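Local coordinates for protein alpha-glucosidase (Bacteroides thetaiotaomicron, PDB 5XFM) that probably hydrolyses beta-L-arabinopyranosides and alpha-galactosides, as a bifunctional calcium-containing enzyme of glycoside hydrolase family 97, at residues P237-A251 with D403-L415. The protein carries 1 engineered substitution. Numbering follows the deposited sequence.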
ATOM      1  N   PRO A 237     -16.129  -6.113  -7.404  1.00 20.58           N
ATOM      2  CA  PRO A 237     -15.933  -7.315  -6.579  1.00 16.58           C
ATOM      3  C   PRO A 237     -16.815  -8.495  -6.984  1.00 22.75           C
ATOM      4  O   PRO A 237     -17.862  -8.314  -7.607  1.00 18.51           O
ATOM      5  CB  PRO A 237     -16.281  -6.837  -5.159  1.00 17.59           C
ATOM      6  CG  PRO A 237     -16.957  -5.507  -5.324  1.00 22.32           C
ATOM      7  CD  PRO A 237     -16.414  -4.924  -6.582  1.00 17.75           C
ATOM      8  N   MET A 238     -16.373  -9.702  -6.638  1.00 18.18           N
ATOM      9  CA  MET A 238     -17.127 -10.912  -6.924  1.00 15.95           C
ATOM     10  C   MET A 238     -18.306 -11.074  -5.965  1.00 16.48           C
ATOM     11  O   MET A 238     -18.215 -10.709  -4.799  1.00 16.39           O
ATOM     12  CB  MET A 238     -16.203 -12.128  -6.854  1.00 23.87           C
ATOM     13  CG  MET A 238     -15.006 -12.010  -7.783  1.00 24.32           C
ATOM     14  SD  MET A 238     -13.698 -13.176  -7.389  1.00 26.63           S
ATOM     15  CE  MET A 238     -13.203 -12.598  -5.771  1.00 22.06           C
ATOM     16  N   ALA A 239     -19.405 -11.623  -6.470  1.00 10.81           N
ATOM     17  CA  ALA A 239     -20.616 -11.797  -5.692  1.00 12.78           C
ATOM     18  C   ALA A 239     -20.397 -12.699  -4.478  1.00 19.39           C
ATOM     19  O   ALA A 239     -21.033 -12.525  -3.440  1.00 16.45           O
ATOM     20  CB  ALA A 239     -21.724 -12.364  -6.578  1.00 11.22           C
ATOM     21  N   GLU A 240     -19.480 -13.650  -4.603  1.00 17.67           N
ATOM     22  CA  GLU A 240     -19.234 -14.601  -3.530  1.00 18.58           C
ATOM     23  C   GLU A 240     -18.465 -13.996  -2.356  1.00 17.14           C
ATOM     24  O   GLU A 240     -18.326 -14.642  -1.323  1.00 19.24           O
ATOM     25  CB  GLU A 240     -18.475 -15.825  -4.055  1.00 21.83           C
ATOM     26  CG  GLU A 240     -19.258 -16.689  -5.036  1.00 19.21           C
ATOM     27  CD  GLU A 240     -19.219 -16.141  -6.453  1.00 27.52           C
ATOM     28  OE1 GLU A 240     -18.530 -15.123  -6.683  1.00 19.30           O
ATOM     29  OE2 GLU A 240     -19.882 -16.729  -7.336  1.00 32.80           O
ATOM     30  N   GLU A 241     -17.962 -12.771  -2.506  1.00 13.83           N
ATOM     31  CA  GLU A 241     -17.230 -12.126  -1.416  1.00 18.74           C
ATOM     32  C   GLU A 241     -18.178 -11.792  -0.253  1.00 21.63           C
ATOM     33  O   GLU A 241     -19.400 -11.810  -0.421  1.00 20.46           O
ATOM     34  CB  GLU A 241     -16.523 -10.858  -1.899  1.00 15.58           C
ATOM     35  CG  GLU A 241     -15.335 -11.113  -2.820  1.00 18.86           C
ATOM     36  CD  GLU A 241     -14.639  -9.827  -3.258  1.00 20.17           C
ATOM     37  OE1 GLU A 241     -14.121  -9.094  -2.384  1.00 13.97           O
ATOM     38  OE2 GLU A 241     -14.623  -9.547  -4.479  1.00 17.77           O
ATOM     39  N   ASN A 242     -17.611 -11.531   0.926  1.00 22.73           N
ATOM     40  CA  ASN A 242     -18.403 -11.232   2.124  1.00 21.20           C
ATOM     41  C   ASN A 242     -19.382 -12.366   2.423  1.00 24.16           C
ATOM     42  O   ASN A 242     -20.490 -12.132   2.920  1.00 20.80           O
ATOM     43  CB  ASN A 242     -19.153  -9.907   1.952  1.00 25.03           C
ATOM     44  CG  ASN A 242     -19.548  -9.276   3.272  1.00 22.63           C
ATOM     45  OD1 ASN A 242     -18.856  -9.428   4.277  1.00 25.33           O
ATOM     46  ND2 ASN A 242     -20.674  -8.567   3.275  1.00 21.77           N
ATOM     47  N   ASN A 243     -18.973 -13.586   2.070  1.00 17.15           N
ATOM     48  CA  ASN A 243     -19.809 -14.782   2.184  1.00 15.83           C
ATOM     49  C   ASN A 243     -21.132 -14.673   1.415  1.00 18.10           C
ATOM     50  O   ASN A 243     -22.108 -15.331   1.755  1.00 17.26           O
ATOM     51  CB  ASN A 243     -20.088 -15.096   3.648  1.00 20.76           C
ATOM     52  CG  ASN A 243     -20.355 -16.565   3.883  1.00 22.45           C
ATOM     53  OD1 ASN A 243     -19.865 -17.427   3.149  1.00 19.32           O
ATOM     54  ND2 ASN A 243     -21.125 -16.862   4.917  1.00 20.52           N
ATOM     55  N   GLY A 244     -21.164 -13.833   0.382  1.00 22.72           N
ATOM     56  CA  GLY A 244     -22.370 -13.655  -0.408  1.00 17.38           C
ATOM     57  C   GLY A 244     -23.313 -12.589   0.126  1.00 24.22           C
ATOM     58  O   GLY A 244     -24.428 -12.442  -0.374  1.00 26.48           O
ATOM     59  N   ASN A 245     -22.882 -11.854   1.149  1.00 21.69           N
ATOM     60  CA  ASN A 245     -23.696 -10.761   1.693  1.00 24.44           C
ATOM     61  C   ASN A 245     -23.392  -9.429   1.018  1.00 22.59           C
ATOM     62  O   ASN A 245     -22.233  -9.110   0.757  1.00 24.49           O
ATOM     63  CB  ASN A 245     -23.479 -10.623   3.200  1.00 17.90           C
ATOM     64  CG  ASN A 245     -23.611 -11.946   3.925  1.00 25.46           C
ATOM     65  OD1 ASN A 245     -24.699 -12.517   4.011  1.00 23.31           O
ATOM     66  ND2 ASN A 245     -22.499 -12.447   4.439  1.00 18.34           N
ATOM     67  N   GLY A 246     -24.434  -8.660   0.719  1.00 16.20           N
ATOM     68  CA  GLY A 246     -24.255  -7.379   0.063  1.00 19.96           C
ATOM     69  C   GLY A 246     -24.145  -7.527  -1.442  1.00 20.75           C
ATOM     70  O   GLY A 246     -23.617  -8.526  -1.932  1.00 17.97           O
ATOM     71  N   THR A 247     -24.629  -6.531  -2.179  1.00 20.63           N
ATOM     72  CA  THR A 247     -24.608  -6.581  -3.640  1.00 20.00           C
ATOM     73  C   THR A 247     -23.271  -6.092  -4.201  1.00 17.49           C
ATOM     74  O   THR A 247     -22.506  -5.416  -3.515  1.00 23.67           O
ATOM     75  CB  THR A 247     -25.756  -5.742  -4.255  1.00 20.75           C
ATOM     76  OG1 THR A 247     -25.878  -4.507  -3.546  1.00 20.12           O
ATOM     77  CG2 THR A 247     -27.083  -6.483  -4.166  1.00 22.61           C
ATOM     78  N   VAL A 248     -22.987  -6.463  -5.445  1.00 20.76           N
ATOM     79  CA  VAL A 248     -21.735  -6.102  -6.112  1.00 19.48           C
ATOM     80  C   VAL A 248     -21.706  -4.663  -6.646  1.00 15.54           C
ATOM     81  O   VAL A 248     -20.741  -3.928  -6.435  1.00 17.30           O
ATOM     82  CB  VAL A 248     -21.455  -7.065  -7.284  1.00 20.66           C
ATOM     83  CG1 VAL A 248     -20.368  -6.513  -8.205  1.00 20.15           C
ATOM     84  CG2 VAL A 248     -21.101  -8.438  -6.761  1.00 14.98           C
ATOM     85  N   ALA A 249     -22.769  -4.250  -7.321  1.00 18.49           N
ATOM     86  CA  ALA A 249     -22.774  -2.936  -7.975  1.00 20.10           C
ATOM     87  C   ALA A 249     -22.873  -1.796  -6.965  1.00 22.64           C
ATOM     88  O   ALA A 249     -23.731  -1.815  -6.084  1.00 15.94           O
ATOM     89  CB  ALA A 249     -23.905  -2.844  -8.974  1.00 18.25           C
ATOM     90  N   PRO A 250     -21.952  -0.825  -7.063  1.00 23.84           N
ATOM     91  CA  PRO A 250     -21.905   0.345  -6.184  1.00 24.91           C
ATOM     92  C   PRO A 250     -23.026   1.344  -6.470  1.00 24.01           C
ATOM     93  O   PRO A 250     -23.430   1.539  -7.615  1.00 24.62           O
ATOM     94  CB  PRO A 250     -20.539   0.956  -6.495  1.00 20.48           C
ATOM     95  CG  PRO A 250     -20.291   0.575  -7.902  1.00 21.98           C
ATOM     96  CD  PRO A 250     -20.847  -0.813  -8.036  1.00 22.58           C
ATOM     97  N   ALA A 251     -23.504   1.990  -5.419  1.00 17.81           N
ATOM     98  CA  ALA A 251     -24.628   2.896  -5.518  1.00 17.22           C
ATOM     99  C   ALA A 251     -24.297   4.179  -4.783  1.00 21.56           C
ATOM    100  O   ALA A 251     -23.644   4.139  -3.741  1.00 21.65           O
ATOM    101  CB  ALA A 251     -25.877   2.256  -4.949  1.00 19.65           C
ATOM    102  N   ASP A 403      -8.684  -7.034  11.933  1.00 17.36           N
ATOM    103  CA  ASP A 403      -8.311  -8.092  10.998  1.00 14.36           C
ATOM    104  C   ASP A 403      -9.504  -8.759  10.306  1.00 14.76           C
ATOM    105  O   ASP A 403     -10.651  -8.569  10.707  1.00 16.62           O
ATOM    106  CB  ASP A 403      -7.489  -9.153  11.732  1.00 21.24           C
ATOM    107  CG  ASP A 403      -6.413  -9.767  10.857  1.00 22.63           C
ATOM    108  OD1 ASP A 403      -6.621  -9.843   9.625  1.00 19.51           O
ATOM    109  OD2 ASP A 403      -5.359 -10.166  11.406  1.00 17.50           O
ATOM    110  N   PHE A 404      -9.212  -9.512   9.247  1.00 15.66           N
ATOM    111  CA  PHE A 404     -10.163 -10.435   8.600  1.00 17.28           C
ATOM    112  C   PHE A 404     -11.438  -9.802   8.031  1.00 14.56           C
ATOM    113  O   PHE A 404     -12.540 -10.235   8.350  1.00 20.67           O
ATOM    114  CB  PHE A 404     -10.571 -11.547   9.578  1.00 21.28           C
ATOM    115  CG  PHE A 404      -9.428 -12.395  10.058  1.00 16.72           C
ATOM    116  CD1 PHE A 404      -8.549 -12.976   9.156  1.00 15.32           C
ATOM    117  CD2 PHE A 404      -9.237 -12.617  11.411  1.00 21.85           C
ATOM    118  CE1 PHE A 404      -7.501 -13.761   9.597  1.00 18.58           C
ATOM    119  CE2 PHE A 404      -8.185 -13.392  11.857  1.00 15.39           C
ATOM    120  CZ  PHE A 404      -7.319 -13.966  10.948  1.00 17.08           C
ATOM    121  N   PHE A 405     -11.296  -8.814   7.156  1.00 18.59           N
ATOM    122  CA  PHE A 405     -12.469  -8.185   6.544  1.00 18.14           C
ATOM    123  C   PHE A 405     -13.087  -9.038   5.431  1.00 19.10           C
ATOM    124  O   PHE A 405     -12.498 -10.024   4.984  1.00 18.17           O
ATOM    125  CB  PHE A 405     -12.113  -6.807   6.005  1.00 14.52           C
ATOM    126  CG  PHE A 405     -11.931  -5.763   7.074  1.00 18.27           C
ATOM    127  CD1 PHE A 405     -10.711  -5.628   7.728  1.00 16.56           C
ATOM    128  CD2 PHE A 405     -12.978  -4.929   7.439  1.00 12.17           C
ATOM    129  CE1 PHE A 405     -10.531  -4.659   8.715  1.00 19.85           C
ATOM    130  CE2 PHE A 405     -12.804  -3.961   8.426  1.00 18.42           C
ATOM    131  CZ  PHE A 405     -11.580  -3.823   9.064  1.00 11.52           C
ATOM    132  N   GLY A 406     -14.276  -8.634   4.987  1.00 22.16           N
ATOM    133  CA  GLY A 406     -15.102  -9.420   4.078  1.00 16.06           C
ATOM    134  C   GLY A 406     -14.977  -9.197   2.577  1.00 17.60           C
ATOM    135  O   GLY A 406     -15.800  -9.684   1.801  1.00 15.32           O
ATOM    136  N   GLY A 407     -13.984  -8.434   2.145  1.00 18.60           N
ATOM    137  CA  GLY A 407     -13.765  -8.266   0.720  1.00 16.98           C
ATOM    138  C   GLY A 407     -13.908  -6.833   0.248  1.00 16.81           C
ATOM    139  O   GLY A 407     -13.747  -5.899   1.030  1.00 18.94           O
ATOM    140  N   ASP A 408     -14.237  -6.646  -1.026  1.00 19.75           N
ATOM    141  CA  ASP A 408     -14.149  -5.329  -1.647  1.00 13.68           C
ATOM    142  C   ASP A 408     -15.502  -4.664  -1.844  1.00 14.48           C
ATOM    143  O   ASP A 408     -15.581  -3.560  -2.379  1.00 16.33           O
ATOM    144  CB  ASP A 408     -13.426  -5.437  -3.003  1.00 12.62           C
ATOM    145  CG  ASP A 408     -11.908  -5.305  -2.884  1.00 15.99           C
ATOM    146  OD1 ASP A 408     -11.413  -4.832  -1.839  1.00 13.67           O
ATOM    147  OD2 ASP A 408     -11.202  -5.672  -3.850  1.00 16.96           O
ATOM    148  N   LYS A 409     -16.568  -5.337  -1.426  1.00 17.08           N
ATOM    149  CA  LYS A 409     -17.901  -4.782  -1.597  1.00 16.05           C
ATOM    150  C   LYS A 409     -18.076  -3.478  -0.820  1.00 23.16           C
ATOM    151  O   LYS A 409     -17.452  -3.280   0.229  1.00 15.73           O
ATOM    152  CB  LYS A 409     -18.955  -5.796  -1.175  1.00 16.70           C
ATOM    153  CG  LYS A 409     -19.116  -6.945  -2.148  1.00 16.21           C
ATOM    154  CD  LYS A 409     -20.129  -7.957  -1.643  1.00 24.10           C
ATOM    155  CE  LYS A 409     -20.473  -8.981  -2.716  1.00 20.25           C
ATOM    156  NZ  LYS A 409     -21.257 -10.108  -2.140  1.00 20.64           N
ATOM    157  N   GLN A 410     -18.948  -2.614  -1.335  1.00 16.28           N
ATOM    158  CA  GLN A 410     -19.204  -1.301  -0.761  1.00 19.24           C
ATOM    159  C   GLN A 410     -19.620  -1.396   0.720  1.00 20.53           C
ATOM    160  O   GLN A 410     -19.301  -0.522   1.510  1.00 22.98           O
ATOM    161  CB  GLN A 410     -20.268  -0.567  -1.601  1.00 21.65           C
ATOM    162  CG  GLN A 410     -20.751   0.756  -1.005  1.00 26.20           C
ATOM    163  CD  GLN A 410     -21.557   1.602  -1.975  1.00 19.37           C
ATOM    164  OE1 GLN A 410     -22.285   1.085  -2.821  1.00 22.92           O
ATOM    165  NE2 GLN A 410     -21.467   2.918  -1.821  1.00 19.53           N
ATOM    166  N   GLU A 411     -20.334  -2.458   1.073  1.00 19.40           N
ATOM    167  CA  GLU A 411     -20.695  -2.793   2.458  1.00 27.02           C
ATOM    168  C   GLU A 411     -19.456  -2.881   3.381  1.00 21.11           C
ATOM    169  O   GLU A 411     -19.456  -2.436   4.549  1.00 23.65           O
ATOM    170  CB  GLU A 411     -21.478  -4.112   2.448  1.00 17.57           C
ATOM    171  CG  GLU A 411     -21.875  -4.676   3.787  1.00 33.27           C
ATOM    172  CD  GLU A 411     -22.988  -5.708   3.656  1.00 33.29           C
ATOM    173  OE1 GLU A 411     -23.944  -5.453   2.889  1.00 29.48           O
ATOM    174  OE2 GLU A 411     -22.901  -6.771   4.311  1.00 33.14           O
ATOM    175  N   THR A 412     -18.390  -3.449   2.834  1.00 14.42           N
ATOM    176  CA  THR A 412     -17.152  -3.596   3.565  1.00 14.79           C
ATOM    177  C   THR A 412     -16.450  -2.252   3.650  1.00 16.24           C
ATOM    178  O   THR A 412     -15.870  -1.915   4.687  1.00 16.88           O
ATOM    179  CB  THR A 412     -16.227  -4.646   2.914  1.00 22.77           C
ATOM    180  OG1 THR A 412     -16.996  -5.800   2.564  1.00 13.74           O
ATOM    181  CG2 THR A 412     -15.114  -5.058   3.877  1.00 17.34           C
ATOM    182  N   MET A 413     -16.497  -1.485   2.562  1.00 20.13           N
ATOM    183  CA  MET A 413     -15.970  -0.117   2.568  1.00 15.07           C
ATOM    184  C   MET A 413     -16.642   0.697   3.675  1.00 14.38           C
ATOM    185  O   MET A 413     -15.980   1.441   4.424  1.00 19.00           O
ATOM    186  CB  MET A 413     -16.184   0.566   1.212  1.00 19.85           C
ATOM    187  CG  MET A 413     -15.517  -0.137   0.034  1.00 21.49           C
ATOM    188  SD  MET A 413     -13.739  -0.327   0.267  1.00 25.14           S
ATOM    189  CE  MET A 413     -13.664  -2.093   0.562  1.00 18.96           C
ATOM    190  N   ARG A 414     -17.962   0.544   3.768  1.00 10.73           N
ATOM    191  CA  ARG A 414     -18.752   1.190   4.808  1.00 20.29           C
ATOM    192  C   ARG A 414     -18.193   0.810   6.164  1.00 18.17           C
ATOM    193  O   ARG A 414     -18.003   1.677   7.032  1.00 17.93           O
ATOM    194  CB  ARG A 414     -20.229   0.797   4.706  1.00 18.02           C
ATOM    195  CG  ARG A 414     -20.981   1.499   3.591  1.00 19.26           C
ATOM    196  CD  ARG A 414     -22.412   0.984   3.466  1.00 24.71           C
ATOM    197  NE  ARG A 414     -23.095   1.564   2.309  1.00 33.15           N
ATOM    198  CZ  ARG A 414     -23.719   0.857   1.370  1.00 30.06           C
ATOM    199  NH1 ARG A 414     -23.755  -0.464   1.447  1.00 35.43           N
ATOM    200  NH2 ARG A 414     -24.312   1.471   0.356  1.00 34.86           N
ATOM    201  N   LEU A 415     -17.897  -0.481   6.332  1.00 16.39           N
ATOM    202  CA  LEU A 415     -17.359  -0.937   7.609  1.00 15.35           C
ATOM    203  C   LEU A 415     -15.980  -0.317   7.938  1.00 17.95           C
ATOM    204  O   LEU A 415     -15.772   0.181   9.055  1.00 20.64           O
ATOM    205  CB  LEU A 415     -17.270  -2.457   7.617  1.00 22.66           C
ATOM    206  CG  LEU A 415     -16.808  -3.092   8.927  1.00 20.32           C
ATOM    207  CD1 LEU A 415     -17.729  -2.693  10.079  1.00 13.62           C
ATOM    208  CD2 LEU A 415     -16.767  -4.588   8.764  1.00 13.20           C
TER
HETATM  209  O   HOH W   1     -22.142  -4.101  -1.141  1.00 23.44           O
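K409 pushes its ammonium group into the 237-251 loop, where four backbone carbonyls take it. NZ lies 2.8 Å from A239 O and 3.0 Å from E241 O, both approached from above the carbonyl plane. G246 O, at 2.8 Å from NZ, is met with a 29° tilt, and N245 O accepts a longer bond. The last three side-chain torsions of K409, all near 180°, keep the chain straight enough to reach these four oxygens. E241 O and N245 O each have a second donor, G244 N and N242 ND2, on the opposite face. With an alanine here, the four carbonyls are likely to lose their common positive charge, and A239 O and G246 O this donor; E241 O and N245 O would keep their second ones.

Side chains of the loop add bonds to the 403-415 segment. E241 OE1 accepts from D408 N at 2.8 Å, while its OE2 takes M238 N inside the loop. N242 ND2 makes a weak bond to E411 OE2, with amide and carboxylate planes 85° apart; that oxygen also bonds Y367.

Q410 pairs with the backbone of A251 through both ends of its amide. OE1 receives A251 N at 3.0 Å, in the carbonyl plane, and NE2 gives to A251 O at 3.1 Å. NE2 also bonds S216 O.

The P237 ring lies against D408 CB and K409 CG, and V248 CG2 touches K409 CE.

The contact joins a loop of the N-terminal beta domain to the barrel loop after strand 399-403 and the start of helix 410-425, at the interdomain face of a GH97 enzyme with a TIM-barrel-type catalytic domain.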